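Local coordinates for protein endoglucanase E (Clostridium thermocellum, PDB 2WAO) that probably removes acetyl groups from plant cell-wall polysaccharides through its carbohydrate esterase family 2 region, and binds cello-oligosaccharide in the same active site, at residues L89-R94 and L105-G110; R164-S169 and E326-L331; T234-A239 and D270-Y275. All coordinates share one frame; numbering follows the deposited sequence.

Contact 1 of 3, residues L89-R94 and L105-G110; sequences LVLWKR and LGFDFG
L89, L91 and F107 meet inside the N-terminal beta sandwich, where strand 85-93 of one antiparallel sheet faces strand 102-108 of the other. The backbones stay well apart, with L91 CA and F107 CA 10.9 Å from each other, so side chains alone bridge the gap and no hydrogen bond crosses it. L89 and L91 are alternate residues of their strand and send their side chains to the same face. In both, CG anti to the backbone N (chi1 168° and 177°) carries the CD2 methyl out to the phenyl ring of the other sheet. L89 CD2 lies 3.9 Å from F107 CE1, while L91 CD2 stands 4.2 Å from F107 CZ, so the far end of one phenyl ring sits at both methyls, met obliquely. At the end of strand 102-108, D108 opens an Asx turn, its OD2 accepting from G110 N at 2.7 Å from above the carboxylate plane.

Strand 85-93 runs between strands 33-40 and 52-59, with backbone bonds from L89 to L36 and from V90 to I58. Strand 102-108 lies between strands 26-27 and 43-49. F107 also touches V34 and V45, one from each sheet, and the F109 ring meets that of F38.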
# COMPACT_ATOMS: atom_id res chain seq x y z
N LEU A 89 -17.37 -6.94 -7.90
CA LEU A 89 -16.87 -7.15 -6.53
C LEU A 89 -15.38 -6.88 -6.45
O LEU A 89 -14.62 -7.38 -7.27
CB LEU A 89 -17.13 -8.57 -6.09
CG LEU A 89 -16.47 -9.12 -4.83
CD1 LEU A 89 -17.01 -8.35 -3.60
CD2 LEU A 89 -16.74 -10.66 -4.70
N VAL A 90 -14.98 -6.10 -5.45
CA VAL A 90 -13.56 -6.02 -5.09
C VAL A 90 -13.46 -6.51 -3.64
O VAL A 90 -14.25 -6.07 -2.78
CB VAL A 90 -13.03 -4.58 -5.19
CG1 VAL A 90 -11.63 -4.50 -4.60
CG2 VAL A 90 -13.08 -4.07 -6.62
N LEU A 91 -12.55 -7.46 -3.38
CA LEU A 91 -12.29 -7.90 -1.99
C LEU A 91 -10.89 -7.39 -1.58
O LEU A 91 -9.88 -7.79 -2.17
CB LEU A 91 -12.40 -9.44 -1.89
CG LEU A 91 -12.09 -10.07 -0.54
CD1 LEU A 91 -13.00 -9.49 0.57
CD2 LEU A 91 -12.20 -11.62 -0.60
N TRP A 92 -10.83 -6.52 -0.57
CA TRP A 92 -9.63 -5.72 -0.29
C TRP A 92 -9.01 -6.10 1.06
O TRP A 92 -9.72 -6.17 2.09
CB TRP A 92 -10.02 -4.24 -0.29
CG TRP A 92 -8.88 -3.24 -0.09
CD1 TRP A 92 -8.27 -2.90 1.10
CD2 TRP A 92 -8.22 -2.50 -1.12
NE1 TRP A 92 -7.26 -1.99 0.85
CE2 TRP A 92 -7.23 -1.72 -0.49
CE3 TRP A 92 -8.38 -2.41 -2.52
CZ2 TRP A 92 -6.40 -0.83 -1.21
CZ3 TRP A 92 -7.53 -1.54 -3.24
CH2 TRP A 92 -6.58 -0.73 -2.56
N LYS A 93 -7.71 -6.38 1.06
CA LYS A 93 -7.01 -6.69 2.28
C LYS A 93 -6.64 -5.34 2.94
O LYS A 93 -5.76 -4.58 2.46
CB LYS A 93 -5.74 -7.52 2.02
CG LYS A 93 -5.03 -7.93 3.32
CD LYS A 93 -3.71 -8.71 3.00
CE LYS A 93 -3.16 -9.44 4.23
NZ LYS A 93 -2.14 -8.64 5.05
N ARG A 94 -7.33 -5.01 4.02
CA ARG A 94 -7.08 -3.70 4.68
C ARG A 94 -5.74 -3.59 5.38
O ARG A 94 -5.09 -2.53 5.34
CB ARG A 94 -8.18 -3.45 5.70
CG ARG A 94 -9.51 -3.28 5.04
CD ARG A 94 -10.66 -3.43 6.09
NE ARG A 94 -10.55 -2.59 7.32
CZ ARG A 94 -11.21 -1.45 7.57
NH1 ARG A 94 -12.00 -0.87 6.65
NH2 ARG A 94 -11.07 -0.85 8.74
N LEU A 105 -9.30 -19.17 -0.78
CA LEU A 105 -9.57 -20.58 -1.05
C LEU A 105 -10.78 -20.83 -1.94
O LEU A 105 -11.07 -21.99 -2.23
CB LEU A 105 -9.66 -21.36 0.26
CG LEU A 105 -8.35 -21.39 1.03
CD1 LEU A 105 -8.70 -21.82 2.45
CD2 LEU A 105 -7.33 -22.35 0.39
N GLY A 106 -11.44 -19.78 -2.41
CA GLY A 106 -12.53 -19.98 -3.36
C GLY A 106 -13.73 -19.13 -3.09
O GLY A 106 -13.99 -18.77 -1.95
N PHE A 107 -14.45 -18.82 -4.15
CA PHE A 107 -15.68 -18.04 -4.04
C PHE A 107 -16.87 -18.95 -4.24
O PHE A 107 -16.75 -20.01 -4.85
CB PHE A 107 -15.68 -16.92 -5.08
CG PHE A 107 -14.75 -15.77 -4.75
CD1 PHE A 107 -15.23 -14.65 -4.08
CD2 PHE A 107 -13.40 -15.82 -5.13
CE1 PHE A 107 -14.34 -13.57 -3.77
CE2 PHE A 107 -12.51 -14.76 -4.84
CZ PHE A 107 -12.98 -13.65 -4.16
N ASP A 108 -18.03 -18.52 -3.74
CA ASP A 108 -19.30 -19.18 -4.04
C ASP A 108 -20.39 -18.14 -4.32
O ASP A 108 -20.57 -17.19 -3.55
CB ASP A 108 -19.74 -20.12 -2.92
CG ASP A 108 -21.03 -20.86 -3.30
OD1 ASP A 108 -20.90 -21.97 -3.82
OD2 ASP A 108 -22.13 -20.30 -3.20
N PHE A 109 -21.14 -18.35 -5.39
CA PHE A 109 -22.15 -17.39 -5.81
C PHE A 109 -23.58 -17.91 -5.67
O PHE A 109 -24.50 -17.40 -6.32
CB PHE A 109 -21.83 -16.89 -7.23
CG PHE A 109 -20.45 -16.30 -7.34
CD1 PHE A 109 -20.18 -15.04 -6.80
CD2 PHE A 109 -19.41 -17.00 -7.95
CE1 PHE A 109 -18.90 -14.48 -6.84
CE2 PHE A 109 -18.11 -16.45 -8.04
CZ PHE A 109 -17.86 -15.18 -7.48
N GLY A 110 -23.77 -18.91 -4.81
CA GLY A 110 -25.07 -19.52 -4.65
C GLY A 110 -25.54 -20.14 -5.95
O GLY A 110 -24.82 -20.94 -6.54

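Contact 2 of 3, residues R164-S169 and E326-L331; sequences RNLNAS and EIKNKL. With FMT (formic acid), chain I.
L166 carries the apolar part of this contact, its two methyls divided between neighbouring residues of helix 313-331. CD1 goes to I327: L166 CD1 is 3.8 Å from I327 CG2 and 4.0 Å from I327 CD1, so a single methyl meets both branches of the isoleucine, and the two side chains cross at about a right angle. CD2 goes to the lysine, with L166 CD2 3.7 Å from K328 CG. K328 leaves its helix to one side of segment 164-169 and runs extended beyond CG, so the leucine meets the root of its aliphatic chain while the amino end lies further along.

No hydrogen bond joins the two segments directly. Within 164-169 the backbone makes a turn: N167 takes positive phi, N167 N bonds R164 O at 3.2 Å, and the end of helix 158-165 closes as a Schellman motif. L166 O accepts from R123 NH1, and N165 OD1 is bonded to T324 OG1, a second tie to helix 313-331.

The charged group lies apart from the leucine. R164 grips a formate, probably from the crystallisation liquor, with two nearly straight bonds at the guanidinium edge: NE to formate O2 at 2.9 Å (173°) and NH2 to formate O1 at 2.9 Å (175°). R164 NH1 is held by Y155 O, and the guanidinium makes a cation-pi contact with the Y155 ring.

The layout is that of the alpha/beta SGNH-hydrolase fold: helix 158-165 links strand 123-129 to edge strand 168-174 in a beta-alpha-beta crossover, and its end packs against the last helix, which in turn leans through I327 on V216 and F257 of the parallel sheet.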
# COMPACT_ATOMS: atom_id res chain seq x y z
N ARG A 164 -7.09 5.31 -7.26
CA ARG A 164 -8.47 5.39 -7.76
C ARG A 164 -8.62 6.71 -8.52
O ARG A 164 -9.23 6.70 -9.60
CB ARG A 164 -9.51 5.28 -6.63
CG ARG A 164 -9.64 3.92 -6.07
CD ARG A 164 -10.86 3.82 -5.15
NE ARG A 164 -10.80 4.69 -3.98
CZ ARG A 164 -10.23 4.37 -2.81
NH1 ARG A 164 -9.59 3.20 -2.65
NH2 ARG A 164 -10.26 5.23 -1.82
N ASN A 165 -8.06 7.81 -8.02
CA ASN A 165 -8.15 9.13 -8.71
C ASN A 165 -7.62 9.01 -10.14
O ASN A 165 -8.19 9.59 -11.07
CB ASN A 165 -7.32 10.25 -8.02
CG ASN A 165 -7.94 10.79 -6.72
OD1 ASN A 165 -7.23 11.45 -5.90
ND2 ASN A 165 -9.20 10.50 -6.50
N LEU A 166 -6.54 8.23 -10.32
CA LEU A 166 -5.86 8.09 -11.62
C LEU A 166 -6.31 6.93 -12.48
O LEU A 166 -5.76 6.72 -13.58
CB LEU A 166 -4.34 7.98 -11.41
CG LEU A 166 -3.67 9.18 -10.72
CD1 LEU A 166 -2.28 8.79 -10.22
CD2 LEU A 166 -3.59 10.41 -11.59
N ASN A 167 -7.29 6.15 -12.02
CA ASN A 167 -7.71 4.93 -12.72
C ASN A 167 -6.53 3.96 -12.96
O ASN A 167 -6.38 3.36 -14.04
CB ASN A 167 -8.41 5.27 -14.05
CG ASN A 167 -9.21 4.10 -14.58
OD1 ASN A 167 -9.86 3.40 -13.82
ND2 ASN A 167 -9.18 3.89 -15.90
N ALA A 168 -5.74 3.80 -11.91
CA ALA A 168 -4.53 3.01 -11.92
C ALA A 168 -4.62 1.88 -10.90
O ALA A 168 -5.28 2.01 -9.88
CB ALA A 168 -3.35 3.89 -11.60
N SER A 169 -3.97 0.78 -11.16
CA SER A 169 -3.85 -0.22 -10.08
C SER A 169 -2.64 0.16 -9.22
O SER A 169 -1.78 0.97 -9.62
CB SER A 169 -3.70 -1.61 -10.69
OG SER A 169 -2.54 -1.65 -11.45
N GLU A 326 0.60 15.97 -8.85
CA GLU A 326 2.02 15.75 -9.26
C GLU A 326 2.17 14.68 -10.39
O GLU A 326 2.82 14.88 -11.42
CB GLU A 326 2.84 15.29 -8.03
CG GLU A 326 3.06 16.34 -6.89
CD GLU A 326 3.94 17.55 -7.28
OE1 GLU A 326 4.74 17.46 -8.24
OE2 GLU A 326 3.83 18.60 -6.61
N ILE A 327 1.53 13.54 -10.17
CA ILE A 327 1.60 12.46 -11.15
C ILE A 327 0.88 12.87 -12.46
O ILE A 327 1.42 12.67 -13.55
CB ILE A 327 1.06 11.17 -10.58
CG1 ILE A 327 1.96 10.69 -9.44
CG2 ILE A 327 1.01 10.10 -11.68
CD1 ILE A 327 1.30 9.60 -8.56
N LYS A 328 -0.28 13.50 -12.35
CA LYS A 328 -1.00 13.98 -13.55
C LYS A 328 -0.10 14.89 -14.39
O LYS A 328 -0.04 14.73 -15.61
CB LYS A 328 -2.28 14.76 -13.19
CG LYS A 328 -3.45 13.88 -12.91
CD LYS A 328 -4.71 14.74 -12.64
CE LYS A 328 -5.93 13.83 -12.56
NZ LYS A 328 -7.10 14.53 -11.91
N ASN A 329 0.57 15.83 -13.72
CA ASN A 329 1.53 16.76 -14.32
C ASN A 329 2.65 16.08 -15.10
O ASN A 329 2.89 16.42 -16.29
CB ASN A 329 2.16 17.64 -13.24
CG ASN A 329 3.13 18.70 -13.82
OD1 ASN A 329 4.32 18.74 -13.46
ND2 ASN A 329 2.62 19.57 -14.66
N LYS A 330 3.36 15.15 -14.44
CA LYS A 330 4.49 14.47 -15.08
C LYS A 330 4.11 13.43 -16.12
O LYS A 330 4.86 13.23 -17.08
CB LYS A 330 5.43 13.80 -14.06
CG LYS A 330 5.94 14.74 -12.99
CD LYS A 330 6.84 15.81 -13.54
CE LYS A 330 7.29 16.68 -12.36
NZ LYS A 330 7.99 17.90 -12.84
N LEU A 331 3.01 12.72 -15.88
CA LEU A 331 2.64 11.60 -16.73
C LEU A 331 1.68 12.03 -17.86
O LEU A 331 1.53 11.32 -18.83
CB LEU A 331 2.03 10.46 -15.89
CG LEU A 331 3.31 9.69 -15.51
CD1 LEU A 331 3.96 10.02 -14.19
CD2 LEU A 331 3.41 8.24 -15.93
C FMT I . -11.64 8.08 -3.41
O1 FMT I . -11.70 7.77 -2.19
O2 FMT I . -11.87 7.33 -4.39

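Contact 3 of 3, residues T234-A239 and D270-Y275; sequences TKFVTA and DLCRSY
Y275 and F236 bury the most surface here, and V237 comes next. They pack helix 233-250 against helix 266-285, whose segment axes approach to 10.8 Å with an angle of 47° between their directions.

Y275 CB packs against both F236 and V237 and does much of the touching. F236 CD2 comes within 3.7 Å of Y275 CB, arriving at the edge of the tyrosine ring, near its plane. With chi2 close to zero (-7°), the tyrosine ring turns one face over its own helix, where L271 O lies 3.2 Å above the plane, offset toward the rim.

F236 has its CG anti to the backbone N (chi1 -177°), which swings the phenyl out to the partner helix. Its far end reaches C272 as well: C272 SG is 4.3 Å from F236 CZ and 5.2 Å from the ring centroid, an oblique sulfur-aromatic contact. F226, from the short helix 223-226, meets F236 edge-to-face and also touches the Y275 ring, so three aromatic side chains gather here.

V237 adds one branch, CG2, which stands 3.9 Å from Y275 CB; the side chains cross at about a right angle. V237 also touches V279, one turn beyond Y275 on the partner helix.

Inside segment 234-239, T234 O accepts from T238 N and, on the opposite face of its plane, from T238 OG1 at 2.9 Å.

With no hydrogen bond or salt bridge between the segments, the two helices are held here by shape and by apolar, aromatic and sulfur contacts. The side chain of C272 is about 12 Å from a bound glucose unit, consistent with packing between two helices and not direct contact with the sugar.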
# COMPACT_ATOMS: atom_id res chain seq x y z
N THR A 234 25.45 10.31 5.47
CA THR A 234 26.01 9.48 4.40
C THR A 234 25.29 8.13 4.26
O THR A 234 24.97 7.70 3.13
CB THR A 234 27.55 9.31 4.58
OG1 THR A 234 28.13 10.63 4.58
CG2 THR A 234 28.13 8.57 3.41
N LYS A 235 25.00 7.52 5.40
CA LYS A 235 24.33 6.23 5.49
C LYS A 235 22.92 6.31 4.86
O LYS A 235 22.56 5.50 4.01
CB LYS A 235 24.22 5.81 6.95
CG LYS A 235 23.60 4.43 7.16
CD LYS A 235 23.59 3.96 8.65
CE LYS A 235 23.49 2.42 8.70
NZ LYS A 235 22.89 1.85 9.96
N PHE A 236 22.18 7.32 5.28
CA PHE A 236 20.82 7.56 4.77
C PHE A 236 20.76 7.88 3.25
O PHE A 236 19.95 7.29 2.50
CB PHE A 236 20.10 8.64 5.60
CG PHE A 236 18.66 8.87 5.15
CD1 PHE A 236 17.63 8.07 5.64
CD2 PHE A 236 18.37 9.84 4.19
CE1 PHE A 236 16.30 8.26 5.22
CE2 PHE A 236 17.06 10.04 3.75
CZ PHE A 236 16.03 9.26 4.26
N VAL A 237 21.59 8.83 2.81
CA VAL A 237 21.63 9.22 1.43
C VAL A 237 22.05 8.03 0.56
O VAL A 237 21.44 7.75 -0.46
CB VAL A 237 22.53 10.44 1.22
CG1 VAL A 237 22.80 10.67 -0.31
CG2 VAL A 237 21.82 11.70 1.84
N THR A 238 23.08 7.30 1.00
CA THR A 238 23.51 6.10 0.22
C THR A 238 22.40 5.03 0.14
O THR A 238 22.20 4.43 -0.90
CB THR A 238 24.85 5.55 0.78
OG1 THR A 238 25.87 6.56 0.61
CG2 THR A 238 25.29 4.29 0.04
N ALA A 239 21.69 4.81 1.25
CA ALA A 239 20.62 3.82 1.36
C ALA A 239 19.48 4.23 0.42
O ALA A 239 18.91 3.38 -0.27
CB ALA A 239 20.11 3.70 2.84
N ASP A 270 13.50 18.82 8.94
CA ASP A 270 14.43 19.61 8.11
C ASP A 270 15.54 18.70 7.51
O ASP A 270 15.90 18.84 6.35
CB ASP A 270 15.04 20.80 8.88
CG ASP A 270 14.01 21.83 9.28
OD1 ASP A 270 12.93 21.90 8.63
OD2 ASP A 270 14.25 22.55 10.31
N LEU A 271 16.12 17.83 8.33
CA LEU A 271 17.21 16.94 7.88
C LEU A 271 16.68 15.98 6.82
O LEU A 271 17.31 15.82 5.77
CB LEU A 271 17.84 16.18 9.05
CG LEU A 271 18.70 16.95 10.08
CD1 LEU A 271 18.99 16.08 11.29
CD2 LEU A 271 19.97 17.45 9.38
N CYS A 272 15.54 15.34 7.08
CA CYS A 272 14.96 14.43 6.08
C CYS A 272 14.71 15.17 4.73
O CYS A 272 15.09 14.68 3.65
CB CYS A 272 13.68 13.76 6.60
SG CYS A 272 13.30 12.29 5.60
N ARG A 273 14.11 16.36 4.79
CA ARG A 273 13.92 17.15 3.59
C ARG A 273 15.25 17.45 2.90
O ARG A 273 15.37 17.28 1.70
CB ARG A 273 13.16 18.43 3.90
CG ARG A 273 12.75 19.26 2.65
CD ARG A 273 11.78 20.40 3.06
NE ARG A 273 12.21 21.07 4.27
CZ ARG A 273 11.47 21.33 5.35
NH1 ARG A 273 10.17 21.03 5.41
NH2 ARG A 273 12.05 21.93 6.36
N SER A 274 16.24 17.91 3.67
CA SER A 274 17.54 18.21 3.10
C SER A 274 18.13 16.95 2.40
O SER A 274 18.61 17.04 1.28
CB SER A 274 18.50 18.69 4.21
OG SER A 274 19.76 19.02 3.66
N TYR A 275 18.09 15.81 3.08
CA TYR A 275 18.74 14.59 2.55
C TYR A 275 18.04 14.03 1.30
O TYR A 275 18.71 13.74 0.30
CB TYR A 275 18.86 13.50 3.62
CG TYR A 275 19.68 13.85 4.84
CD1 TYR A 275 20.41 15.05 4.93
CD2 TYR A 275 19.68 12.98 5.93
CE1 TYR A 275 21.13 15.35 6.10
CE2 TYR A 275 20.39 13.29 7.09
CZ TYR A 275 21.13 14.46 7.14
OH TYR A 275 21.82 14.73 8.32

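All three contacts are buried among their touching side chains, yet they hold different elements. Contact 1 joins two sheets of the N-terminal sandwich; contact 2 sets the end of a crossover helix against the last helix, and contact 3 packs two helices together, both beside the parallel sheet of the esterase fold, contact 3 being nested in the chain loop that contact 2 closes. Contacts 1 and 3 lie on opposite sides of the chain's centre, about 42 Å apart between centres; contact 2 is about 27 Å from each. Aliphatic groups dominate contact 2, including those of a partly exposed lysine, while aromatic rings take part in the other two and a sulfur only in contact 3.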